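PDB 7B04: nitrite oxidoreductase subunit A from Kuenenia stuttgartiensis, which belongs to the molybdopterin oxidoreductase family and holds a molybdenum atom, an iron/sulfur cluster and MD1 in its fold. Local coordinates for residues F121-Y126 against T929-I934; R61-C66 against T723-V728; N936-D941 against E954-I959; D946-G951 against S1050-S1055. One frame throughout, in Å; residues are numbered along the deposited sequence.

Contact 1. Residues F121-Y126 against T929-I934; sequences FHRRVY and TDWNFI
His-122 opens the contact, its imidazole NE2 lying 4.3 Å from CZ3 of Trp-931 at the end of the indole. Arg-123 carries most of the rest. Its CB meets Thr-929 CG2 at 3.9 Å, and its CG sits over the face of the six-membered ring of Trp-931, 3.7 Å from the centroid, in a CH-pi contact. The bend at chi2 (-78°) then places CD beside Asp-930. Beyond it the guanidinium lies on the same indole, centres 4.1 Å apart and planes 30° from parallel: an off-centre cation-pi stack. NH2 points to the carboxylate of Asp-930 as a salt bridge, but the atoms are modelled too close for the detail to be trusted. On Arg-124 the aliphatic part is what touches, CG and CD passing across Thr-929 OG1. Its NH1 bonds to Gln-925 and Glu-683, and the side chain touches MD1, whose pocket includes this residue. The N-to-C directions of the short helices 121-125 and 930-934 are 126° apart. The share of Asp-930 stays doubtful, but a salt bridge from Arg-123 NH1 to Asp-193 of subunit C, together with the indole face, probably keeps this buried arginine charged at the subunit junction.

Contact 2. Residues R61-C66 against T723-V728; sequences RTFTYC and TGITPV
Phe-63 belongs to an edge strand, 61-66, of the three-stranded antiparallel sheet 61-66/76-82/85-91, and it packs on Gly-724 in the loop that follows strand 716-720. Cys-67, next in sequence after the strand, belongs to the iron/sulfur cluster pocket, so the contact lies beside the cluster-binding part of the fold although it is itself near the surface. The two segments do not pair as strands: 61-66 gives its backbone bonds to strand 76-82, while Ile-725 bonds to Val-701. The Phe-63 ring makes the central part of the contact. Phe-63 holds CG between its backbone N and carbonyl carbon (chi1 81°), and the ring presents a face to the loop. Gly-724 CA stands 3.7 Å from the ring centroid and 16° off the normal, a CH-pi contact displaced toward the rim near CE2. Having no side chain, the glycine brings its backbone directly onto the aromatic face. Thr-723 O comes in obliquely at the root of the same side chain, 3.4 Å from Phe-63 CB. Farther along, Ile-725 adds a looser apolar touch, CG2 lying 4.3 Å from Phe-63 CE1. Arg-61 NH1 lies 4.4 Å from Gly-724 O and is hydrogen-bonded to Asn-84 OD1. Beyond the ring, Thr-723 CG2 turns to the strand backbone, beside Thr-64 O.

Contact 3. Residues N936-D941 against E954-I959; sequences NNNFGD and EHQIHI
Gln-956 and Asn-938 join a loop to the start of strand 956-959, part of a six-stranded mixed sheet that closes on itself, consistent with the double-psi beta barrel found in the C-terminal domain of this family. An Asx turn shapes the loop side: Asn-937 OD1 accepts from Phe-939 N at 2.9 Å. The closely packed part of the contact gathers around the Gln-956 amide. Its CG sits between the backbone N and carbonyl carbon (chi1 65°), and the chain beyond is extended, reaching across to the loop. There OE1 takes the N-H of Asn-938 over 3.1 Å, a nearly straight bond (167°), with the donor raised 45° above the amide plane. The same oxygen lies 3.5 Å from Phe-939 CE2, and NE2 rests 3.6 Å from Asn-937 CA. Phe-939 completes this packed group, its CB 4.0 Å from Glu-954 CG. The Glu-954 carboxylate is itself fixed from outside, by a salt bridge to Arg-1004 and a hydrogen bond to Tyr-974, and the Asn-938 amide oxygen accepts from Gly-145 N of subunit B. The partly exposed side, Asn-936 and His-955, has few side-chain contacts although the backbones run close there. Asn-936 touches lightly; the His-955 side chain starts away from the loop, and its ring meets that of Phe-1051. Within the loop itself, Asn-938 CB lies over the centre of the Phe-939 ring, 3.9 Å above its plane, so one face of that phenyl is lined by its own neighbour.

Contact 4. Residues D946-G951 against S1050-S1055; sequences DKRMPG and SFRYGS
Arg-948 and Pro-950 carry one side of the contact, Arg-1052 most of the other, and the interactions fall into three kinds. The first is van der Waals packing: Pro-950 CG lies against the opposing backbone, 3.6 Å from Arg-1052 N, and also meets CG of that arginine, at 3.7 Å. The second is the packing of the two arginines. Arg-948 CB stands 4.0 Å above the centre of the Arg-1052 guanidinium, so an aliphatic carbon lies on the flat group, while the two guanidinium planes are 77° apart. Arg-948 O approaches Arg-1052 CD at 3.5 Å. The third kind is electrostatic. The NH1 atoms of Arg-948 and Arg-1052 are 4.6 Å apart, a like-charge pair that Glu-1109 probably eases: OE1 makes a salt bridge to Arg-1052 NH1 and OE2 to Arg-948 NH1, which is also hydrogen-bonded to Asn-1110 O. Arg-1052 NE turns to His-1033. Within its own segment Arg-948 pairs with Asp-946: NE donates to OD1 over 3.3 Å at 167°, close to the guanidinium plane and on the syn lone pair, and NH2 adds a weak hydrogen bond to OD2, as part of the salt bridge. That oxygen also has Arg-1004 as a salt-bridge partner. The arrangement is a type I beta turn, Asp-946 to Met-949, in the connection between helix 930-935 and strand 956-959, packed through Pro-950 on the loop after helix 1027-1033.

In the fold
Followed from the N terminus, the chain lays down strand 61-66 and then helix 121-125, and both wait for partners hundreds of residues later. Contact 2 closes when the loop 723-728 returns to the strand, contact 1 when helix 930-935 reaches 121-126; their loops cross, and they touch where Tyr-126 packs on Ile-725. The chain then enters a compact region. Contact 3 is a short closure, 936-941 to 954-959, and contact 4, from 946-951 to 1050-1055, crosses it, with His-955 N probably hydrogen-bonded to Ser-1050 O. Phe-933 touches contacts 3 and 4 alike, so the second helix of contact 1 packs against the loops around strand 956-959.

Contact 1. Residues F121-Y126 against T929-I934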
# COMPACT_ATOMS: atom_id res chain seq x y z
N PHE B 121 -3.24 -4.51 9.94
CA PHE B 121 -4.49 -3.98 10.49
C PHE B 121 -4.50 -4.02 12.01
O PHE B 121 -5.10 -3.16 12.66
CB PHE B 121 -5.68 -4.75 9.95
CG PHE B 121 -6.99 -4.26 10.48
CD1 PHE B 121 -7.31 -2.91 10.40
CD2 PHE B 121 -7.88 -5.13 11.08
CE1 PHE B 121 -8.51 -2.46 10.90
CE2 PHE B 121 -9.07 -4.67 11.58
CZ PHE B 121 -9.39 -3.34 11.49
N HIS B 122 -3.87 -5.03 12.61
CA HIS B 122 -3.82 -5.14 14.07
C HIS B 122 -3.00 -4.03 14.69
O HIS B 122 -3.21 -3.69 15.86
CB HIS B 122 -3.30 -6.50 14.49
CG HIS B 122 -1.91 -6.80 14.00
ND1 HIS B 122 -1.61 -7.01 12.67
CD2 HIS B 122 -0.74 -6.95 14.68
CE1 HIS B 122 -0.32 -7.27 12.55
NE2 HIS B 122 0.22 -7.24 13.75
N ARG B 123 -2.04 -3.48 13.95
CA ARG B 123 -1.33 -2.31 14.44
C ARG B 123 -2.26 -1.12 14.61
O ARG B 123 -2.02 -0.24 15.45
CB ARG B 123 -0.19 -1.95 13.47
CG ARG B 123 1.16 -2.29 14.01
CD ARG B 123 1.59 -1.25 15.02
NE ARG B 123 2.64 -1.73 15.90
CZ ARG B 123 3.89 -1.32 15.83
NH1 ARG B 123 4.81 -1.83 16.63
NH2 ARG B 123 4.24 -0.45 14.90
N ARG B 124 -3.34 -1.09 13.84
CA ARG B 124 -4.36 -0.06 14.01
C ARG B 124 -5.34 -0.46 15.10
O ARG B 124 -5.90 0.40 15.79
CB ARG B 124 -5.10 0.16 12.69
CG ARG B 124 -4.28 0.69 11.56
CD ARG B 124 -5.14 0.68 10.31
NE ARG B 124 -6.24 1.64 10.45
CZ ARG B 124 -7.31 1.67 9.67
NH1 ARG B 124 -8.27 2.57 9.87
NH2 ARG B 124 -7.44 0.79 8.69
N VAL B 125 -5.57 -1.76 15.24
CA VAL B 125 -6.54 -2.26 16.22
C VAL B 125 -6.07 -1.94 17.64
O VAL B 125 -6.83 -1.44 18.47
CB VAL B 125 -6.74 -3.77 16.01
CG1 VAL B 125 -7.58 -4.34 17.13
CG2 VAL B 125 -7.36 -4.05 14.65
N TYR B 126 -4.79 -2.21 17.93
CA TYR B 126 -4.21 -1.86 19.22
C TYR B 126 -3.35 -0.61 19.13
O TYR B 126 -2.29 -0.53 19.77
CB TYR B 126 -3.40 -3.03 19.77
CG TYR B 126 -4.12 -4.35 19.83
CD1 TYR B 126 -4.99 -4.65 20.87
CD2 TYR B 126 -3.92 -5.32 18.86
CE1 TYR B 126 -5.64 -5.87 20.94
CE2 TYR B 126 -4.57 -6.54 18.91
CZ TYR B 126 -5.43 -6.81 19.95
OH TYR B 126 -6.07 -8.02 20.00
N THR B 929 -0.64 4.75 10.15
CA THR B 929 -0.07 3.60 10.83
C THR B 929 1.43 3.54 10.60
O THR B 929 1.88 3.51 9.45
CB THR B 929 -0.74 2.33 10.32
OG1 THR B 929 -2.15 2.49 10.42
CG2 THR B 929 -0.30 1.13 11.15
N ASP B 930 2.20 3.49 11.69
CA ASP B 930 3.64 3.71 11.61
C ASP B 930 4.30 2.86 10.53
O ASP B 930 5.06 3.37 9.70
CB ASP B 930 4.28 3.45 12.97
CG ASP B 930 3.99 2.07 13.50
OD1 ASP B 930 3.23 1.32 12.85
OD2 ASP B 930 4.51 1.74 14.59
N TRP B 931 4.02 1.55 10.52
CA TRP B 931 4.68 0.66 9.57
C TRP B 931 4.41 1.08 8.13
O TRP B 931 5.34 1.20 7.32
CB TRP B 931 4.23 -0.78 9.81
CG TRP B 931 4.83 -1.40 11.04
CD1 TRP B 931 5.87 -0.91 11.77
CD2 TRP B 931 4.41 -2.61 11.68
NE1 TRP B 931 6.14 -1.75 12.82
CE2 TRP B 931 5.26 -2.80 12.79
CE3 TRP B 931 3.41 -3.55 11.42
CZ2 TRP B 931 5.13 -3.89 13.64
CZ3 TRP B 931 3.29 -4.64 12.27
CH2 TRP B 931 4.14 -4.80 13.37
N ASN B 932 3.14 1.31 7.78
CA ASN B 932 2.82 1.75 6.43
C ASN B 932 3.21 3.20 6.21
O ASN B 932 3.54 3.60 5.09
CB ASN B 932 1.32 1.56 6.16
CG ASN B 932 0.90 0.11 6.24
OD1 ASN B 932 0.15 -0.28 7.14
ND2 ASN B 932 1.37 -0.71 5.31
N PHE B 933 3.19 4.01 7.28
CA PHE B 933 3.52 5.42 7.20
C PHE B 933 5.00 5.65 6.96
O PHE B 933 5.39 6.73 6.49
CB PHE B 933 3.07 6.09 8.50
CG PHE B 933 3.05 7.59 8.46
CD1 PHE B 933 2.76 8.27 7.29
CD2 PHE B 933 3.25 8.31 9.63
CE1 PHE B 933 2.71 9.65 7.29
CE2 PHE B 933 3.20 9.69 9.62
CZ PHE B 933 2.93 10.36 8.45
N ILE B 934 5.84 4.67 7.28
CA ILE B 934 7.27 4.78 7.01
C ILE B 934 7.57 4.53 5.54
O ILE B 934 8.50 5.12 4.98
CB ILE B 934 8.05 3.81 7.93
CG1 ILE B 934 7.96 4.27 9.39
CG2 ILE B 934 9.50 3.73 7.53
CD1 ILE B 934 8.45 3.23 10.38

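Contact 2. Residues R61-C66 against T723-V728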
# COMPACT_ATOMS: atom_id res chain seq x y z
N ARG B 61 -4.87 -20.10 18.73
CA ARG B 61 -6.10 -20.25 17.97
C ARG B 61 -5.99 -19.40 16.72
O ARG B 61 -5.12 -18.52 16.61
CB ARG B 61 -7.35 -19.86 18.80
CG ARG B 61 -7.68 -18.37 18.80
CD ARG B 61 -9.18 -18.14 19.00
NE ARG B 61 -9.47 -16.79 19.46
CZ ARG B 61 -9.53 -16.43 20.74
NH1 ARG B 61 -9.80 -15.18 21.07
NH2 ARG B 61 -9.35 -17.34 21.69
N THR B 62 -6.88 -19.66 15.80
CA THR B 62 -6.93 -18.95 14.54
C THR B 62 -8.39 -18.60 14.31
O THR B 62 -9.29 -19.34 14.73
CB THR B 62 -6.33 -19.82 13.42
OG1 THR B 62 -6.31 -19.09 12.18
CG2 THR B 62 -7.12 -21.12 13.25
N PHE B 63 -8.64 -17.46 13.68
CA PHE B 63 -10.00 -17.05 13.40
C PHE B 63 -10.03 -16.34 12.05
O PHE B 63 -8.99 -16.02 11.47
CB PHE B 63 -10.59 -16.22 14.56
CG PHE B 63 -10.20 -14.76 14.58
CD1 PHE B 63 -9.25 -14.30 15.48
CD2 PHE B 63 -10.85 -13.84 13.79
CE1 PHE B 63 -8.91 -12.96 15.53
CE2 PHE B 63 -10.51 -12.50 13.83
CZ PHE B 63 -9.54 -12.06 14.71
N THR B 64 -11.24 -16.16 11.54
CA THR B 64 -11.46 -15.66 10.19
C THR B 64 -12.42 -14.48 10.16
O THR B 64 -13.50 -14.54 10.76
CB THR B 64 -11.98 -16.82 9.33
OG1 THR B 64 -10.88 -17.64 8.93
CG2 THR B 64 -12.70 -16.31 8.12
N TYR B 65 -12.05 -13.42 9.44
CA TYR B 65 -12.92 -12.27 9.22
C TYR B 65 -12.71 -11.78 7.79
O TYR B 65 -11.99 -12.38 7.00
CB TYR B 65 -12.67 -11.15 10.24
CG TYR B 65 -11.31 -10.50 10.15
CD1 TYR B 65 -10.17 -11.16 10.59
CD2 TYR B 65 -11.16 -9.23 9.60
CE1 TYR B 65 -8.93 -10.56 10.51
CE2 TYR B 65 -9.92 -8.63 9.51
CZ TYR B 65 -8.80 -9.31 9.96
OH TYR B 65 -7.56 -8.72 9.88
N CYS B 66 -13.36 -10.66 7.47
CA CYS B 66 -13.26 -10.03 6.16
C CYS B 66 -12.80 -8.59 6.33
O CYS B 66 -13.42 -7.82 7.06
CB CYS B 66 -14.61 -10.07 5.44
SG CYS B 66 -14.65 -9.23 3.83
N THR B 723 -16.64 -13.71 15.70
CA THR B 723 -15.62 -14.75 15.79
C THR B 723 -14.23 -14.19 16.10
O THR B 723 -13.26 -14.96 16.17
CB THR B 723 -15.59 -15.57 14.50
OG1 THR B 723 -14.80 -16.75 14.67
CG2 THR B 723 -15.02 -14.74 13.37
N GLY B 724 -14.11 -12.89 16.29
CA GLY B 724 -12.82 -12.25 16.53
C GLY B 724 -12.54 -12.03 18.00
O GLY B 724 -12.83 -12.88 18.85
N ILE B 725 -12.01 -10.85 18.31
CA ILE B 725 -11.65 -10.49 19.67
C ILE B 725 -12.76 -9.64 20.28
O ILE B 725 -13.58 -9.05 19.58
CB ILE B 725 -10.29 -9.74 19.72
CG1 ILE B 725 -10.38 -8.42 18.95
CG2 ILE B 725 -9.17 -10.62 19.17
CD1 ILE B 725 -9.17 -7.52 19.15
N THR B 726 -12.77 -9.58 21.61
CA THR B 726 -13.70 -8.71 22.30
C THR B 726 -13.29 -7.25 22.06
O THR B 726 -12.11 -6.96 21.85
CB THR B 726 -13.73 -9.01 23.79
OG1 THR B 726 -12.71 -8.26 24.46
CG2 THR B 726 -13.52 -10.49 24.05
N PRO B 727 -14.25 -6.33 22.05
CA PRO B 727 -13.93 -4.92 21.79
C PRO B 727 -12.84 -4.41 22.72
O PRO B 727 -12.92 -4.54 23.94
CB PRO B 727 -15.26 -4.21 22.02
CG PRO B 727 -16.29 -5.24 21.72
CD PRO B 727 -15.70 -6.54 22.20
N VAL B 728 -11.81 -3.82 22.12
CA VAL B 728 -10.67 -3.33 22.88
C VAL B 728 -11.09 -2.16 23.77
O VAL B 728 -10.63 -2.04 24.91
CB VAL B 728 -9.52 -2.94 21.93
CG1 VAL B 728 -8.27 -2.66 22.70
CG2 VAL B 728 -9.28 -4.05 20.92

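Contact 3. Residues N936-D941 against E954-I959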
# COMPACT_ATOMS: atom_id res chain seq x y z
N ASN B 936 5.43 4.86 2.72
CA ASN B 936 4.80 5.66 1.66
C ASN B 936 5.66 6.84 1.22
O ASN B 936 5.30 7.49 0.23
CB ASN B 936 3.40 6.12 2.08
CG ASN B 936 3.38 6.90 3.38
OD1 ASN B 936 4.34 7.59 3.72
ND2 ASN B 936 2.28 6.79 4.11
N ASN B 937 6.73 7.18 1.94
CA ASN B 937 7.56 8.32 1.57
C ASN B 937 9.04 7.96 1.60
O ASN B 937 9.46 6.98 2.23
CB ASN B 937 7.26 9.50 2.49
CG ASN B 937 7.51 9.19 3.94
OD1 ASN B 937 8.55 8.67 4.32
ND2 ASN B 937 6.51 9.46 4.75
N ASN B 938 9.84 8.83 0.98
CA ASN B 938 11.30 8.74 0.95
C ASN B 938 11.93 9.10 2.29
O ASN B 938 13.15 9.04 2.43
CB ASN B 938 11.90 9.66 -0.12
CG ASN B 938 12.15 8.95 -1.43
OD1 ASN B 938 12.16 7.72 -1.51
ND2 ASN B 938 12.40 9.73 -2.48
N PHE B 939 11.13 9.58 3.23
CA PHE B 939 11.69 10.15 4.44
C PHE B 939 11.38 9.37 5.71
O PHE B 939 11.87 9.76 6.78
CB PHE B 939 11.22 11.60 4.55
CG PHE B 939 11.39 12.34 3.26
CD1 PHE B 939 12.63 12.85 2.91
CD2 PHE B 939 10.34 12.47 2.36
CE1 PHE B 939 12.81 13.51 1.71
CE2 PHE B 939 10.51 13.13 1.16
CZ PHE B 939 11.75 13.65 0.83
N GLY B 940 10.71 8.23 5.62
CA GLY B 940 10.27 7.49 6.79
C GLY B 940 11.37 7.16 7.78
O GLY B 940 12.45 6.70 7.40
N ASP B 941 11.10 7.39 9.07
CA ASP B 941 12.04 7.09 10.14
C ASP B 941 11.28 6.90 11.44
O ASP B 941 10.62 7.82 11.92
CB ASP B 941 13.08 8.22 10.26
CG ASP B 941 14.05 8.02 11.42
OD1 ASP B 941 15.27 8.04 11.19
OD2 ASP B 941 13.60 7.87 12.56
N GLU B 954 6.29 11.53 6.58
CA GLU B 954 5.72 12.77 6.06
C GLU B 954 5.29 12.57 4.62
O GLU B 954 5.90 11.79 3.88
CB GLU B 954 6.67 13.98 6.16
CG GLU B 954 8.14 13.71 6.04
CD GLU B 954 8.93 14.99 6.11
OE1 GLU B 954 8.36 16.05 5.77
OE2 GLU B 954 10.11 14.95 6.51
N HIS B 955 4.25 13.28 4.21
CA HIS B 955 3.76 13.20 2.84
C HIS B 955 4.65 13.99 1.90
O HIS B 955 5.27 14.99 2.30
CB HIS B 955 2.32 13.71 2.79
CG HIS B 955 1.52 13.16 1.65
ND1 HIS B 955 0.99 11.89 1.66
CD2 HIS B 955 1.13 13.72 0.48
CE1 HIS B 955 0.33 11.68 0.54
NE2 HIS B 955 0.40 12.78 -0.19
N GLN B 956 4.73 13.54 0.65
CA GLN B 956 5.69 14.05 -0.32
C GLN B 956 5.01 14.36 -1.64
O GLN B 956 3.95 13.81 -1.97
CB GLN B 956 6.83 13.04 -0.55
CG GLN B 956 6.38 11.73 -1.19
CD GLN B 956 7.50 10.72 -1.30
OE1 GLN B 956 8.64 10.99 -0.92
NE2 GLN B 956 7.18 9.54 -1.82
N ILE B 957 5.62 15.27 -2.40
CA ILE B 957 5.16 15.63 -3.74
C ILE B 957 6.23 15.25 -4.75
O ILE B 957 7.42 15.49 -4.54
CB ILE B 957 4.81 17.14 -3.85
CG1 ILE B 957 4.31 17.45 -5.26
CG2 ILE B 957 6.02 18.01 -3.52
CD1 ILE B 957 3.78 18.86 -5.42
N HIS B 958 5.80 14.64 -5.85
CA HIS B 958 6.70 14.26 -6.93
C HIS B 958 6.83 15.40 -7.92
O HIS B 958 5.83 16.00 -8.32
CB HIS B 958 6.18 13.01 -7.65
CG HIS B 958 6.32 11.75 -6.86
ND1 HIS B 958 7.20 10.74 -7.21
CD2 HIS B 958 5.70 11.33 -5.73
CE1 HIS B 958 7.10 9.75 -6.33
NE2 HIS B 958 6.21 10.09 -5.43
N ILE B 959 8.07 15.71 -8.31
CA ILE B 959 8.35 16.78 -9.26
C ILE B 959 9.51 16.34 -10.14
O ILE B 959 10.44 15.67 -9.68
CB ILE B 959 8.63 18.13 -8.55
CG1 ILE B 959 8.84 19.25 -9.57
CG2 ILE B 959 9.82 18.00 -7.61
CD1 ILE B 959 8.72 20.64 -8.99

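Contact 4. Residues D946-G951 against S1050-S1055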
# COMPACT_ATOMS: atom_id res chain seq x y z
N ASP B 946 15.05 13.80 12.19
CA ASP B 946 14.73 15.17 11.79
C ASP B 946 13.42 15.54 12.47
O ASP B 946 12.35 15.08 12.07
CB ASP B 946 14.64 15.28 10.27
CG ASP B 946 14.52 16.72 9.78
OD1 ASP B 946 14.52 17.64 10.62
OD2 ASP B 946 14.44 16.92 8.55
N LYS B 947 13.50 16.38 13.51
CA LYS B 947 12.32 16.68 14.30
C LYS B 947 11.26 17.43 13.51
O LYS B 947 10.08 17.41 13.90
CB LYS B 947 12.71 17.43 15.58
CG LYS B 947 13.06 18.90 15.43
CD LYS B 947 13.29 19.50 16.81
CE LYS B 947 13.49 21.00 16.77
NZ LYS B 947 13.64 21.56 18.15
N ARG B 948 11.63 18.10 12.42
CA ARG B 948 10.64 18.80 11.60
C ARG B 948 9.63 17.84 11.00
O ARG B 948 8.51 18.24 10.65
CB ARG B 948 11.33 19.58 10.48
CG ARG B 948 12.20 20.75 10.91
CD ARG B 948 12.86 21.37 9.70
NE ARG B 948 13.84 20.47 9.11
CZ ARG B 948 14.34 20.60 7.88
NH1 ARG B 948 13.95 21.61 7.11
NH2 ARG B 948 15.23 19.73 7.42
N MET B 949 10.02 16.58 10.84
CA MET B 949 9.15 15.56 10.28
C MET B 949 7.87 15.42 11.10
O MET B 949 7.94 15.27 12.33
CB MET B 949 9.92 14.25 10.22
CG MET B 949 9.14 13.08 9.76
SD MET B 949 10.23 11.66 9.75
CE MET B 949 9.60 10.85 8.30
N PRO B 950 6.68 15.47 10.47
CA PRO B 950 5.42 15.45 11.24
C PRO B 950 5.23 14.22 12.11
O PRO B 950 4.77 14.36 13.25
CB PRO B 950 4.35 15.53 10.13
CG PRO B 950 5.08 16.14 8.96
CD PRO B 950 6.44 15.54 9.02
N GLY B 951 5.53 13.03 11.62
CA GLY B 951 5.40 11.83 12.42
C GLY B 951 6.52 10.89 12.08
O GLY B 951 7.63 11.31 11.77
N SER B 1050 -0.30 14.10 8.80
CA SER B 1050 0.76 13.62 7.93
C SER B 1050 1.54 14.76 7.28
O SER B 1050 2.48 14.49 6.52
CB SER B 1050 0.18 12.70 6.86
OG SER B 1050 -0.77 11.80 7.42
N PHE B 1051 1.12 16.00 7.46
CA PHE B 1051 1.80 17.17 6.91
C PHE B 1051 2.20 18.08 8.05
O PHE B 1051 1.61 18.05 9.14
CB PHE B 1051 0.91 17.97 5.94
CG PHE B 1051 0.16 17.12 4.96
CD1 PHE B 1051 -1.02 16.51 5.34
CD2 PHE B 1051 0.61 16.96 3.67
CE1 PHE B 1051 -1.73 15.73 4.45
CE2 PHE B 1051 -0.11 16.18 2.77
CZ PHE B 1051 -1.28 15.57 3.17
N ARG B 1052 3.20 18.93 7.80
CA ARG B 1052 3.50 20.00 8.74
C ARG B 1052 2.38 21.04 8.74
O ARG B 1052 1.79 21.34 9.78
CB ARG B 1052 4.85 20.65 8.42
CG ARG B 1052 6.03 19.70 8.49
CD ARG B 1052 7.32 20.39 8.10
NE ARG B 1052 7.73 21.39 9.09
CZ ARG B 1052 8.75 22.22 8.92
NH1 ARG B 1052 9.47 22.19 7.81
NH2 ARG B 1052 9.06 23.09 9.88
N TYR B 1053 2.07 21.57 7.56
CA TYR B 1053 0.94 22.46 7.37
C TYR B 1053 0.19 22.04 6.11
O TYR B 1053 0.77 21.47 5.18
CB TYR B 1053 1.36 23.93 7.23
CG TYR B 1053 2.38 24.41 8.24
CD1 TYR B 1053 3.74 24.29 7.97
CD2 TYR B 1053 2.00 24.99 9.44
CE1 TYR B 1053 4.68 24.73 8.88
CE2 TYR B 1053 2.94 25.43 10.35
CZ TYR B 1053 4.28 25.30 10.06
OH TYR B 1053 5.23 25.73 10.96
N GLY B 1054 -1.10 22.33 6.09
CA GLY B 1054 -1.91 22.11 4.90
C GLY B 1054 -2.14 20.64 4.62
O GLY B 1054 -1.75 19.74 5.37
N SER B 1055 -2.80 20.40 3.49
CA SER B 1055 -3.10 19.05 3.04
C SER B 1055 -3.07 19.01 1.52
O SER B 1055 -3.01 20.05 0.85
CB SER B 1055 -4.46 18.57 3.56
OG SER B 1055 -4.80 17.32 3.00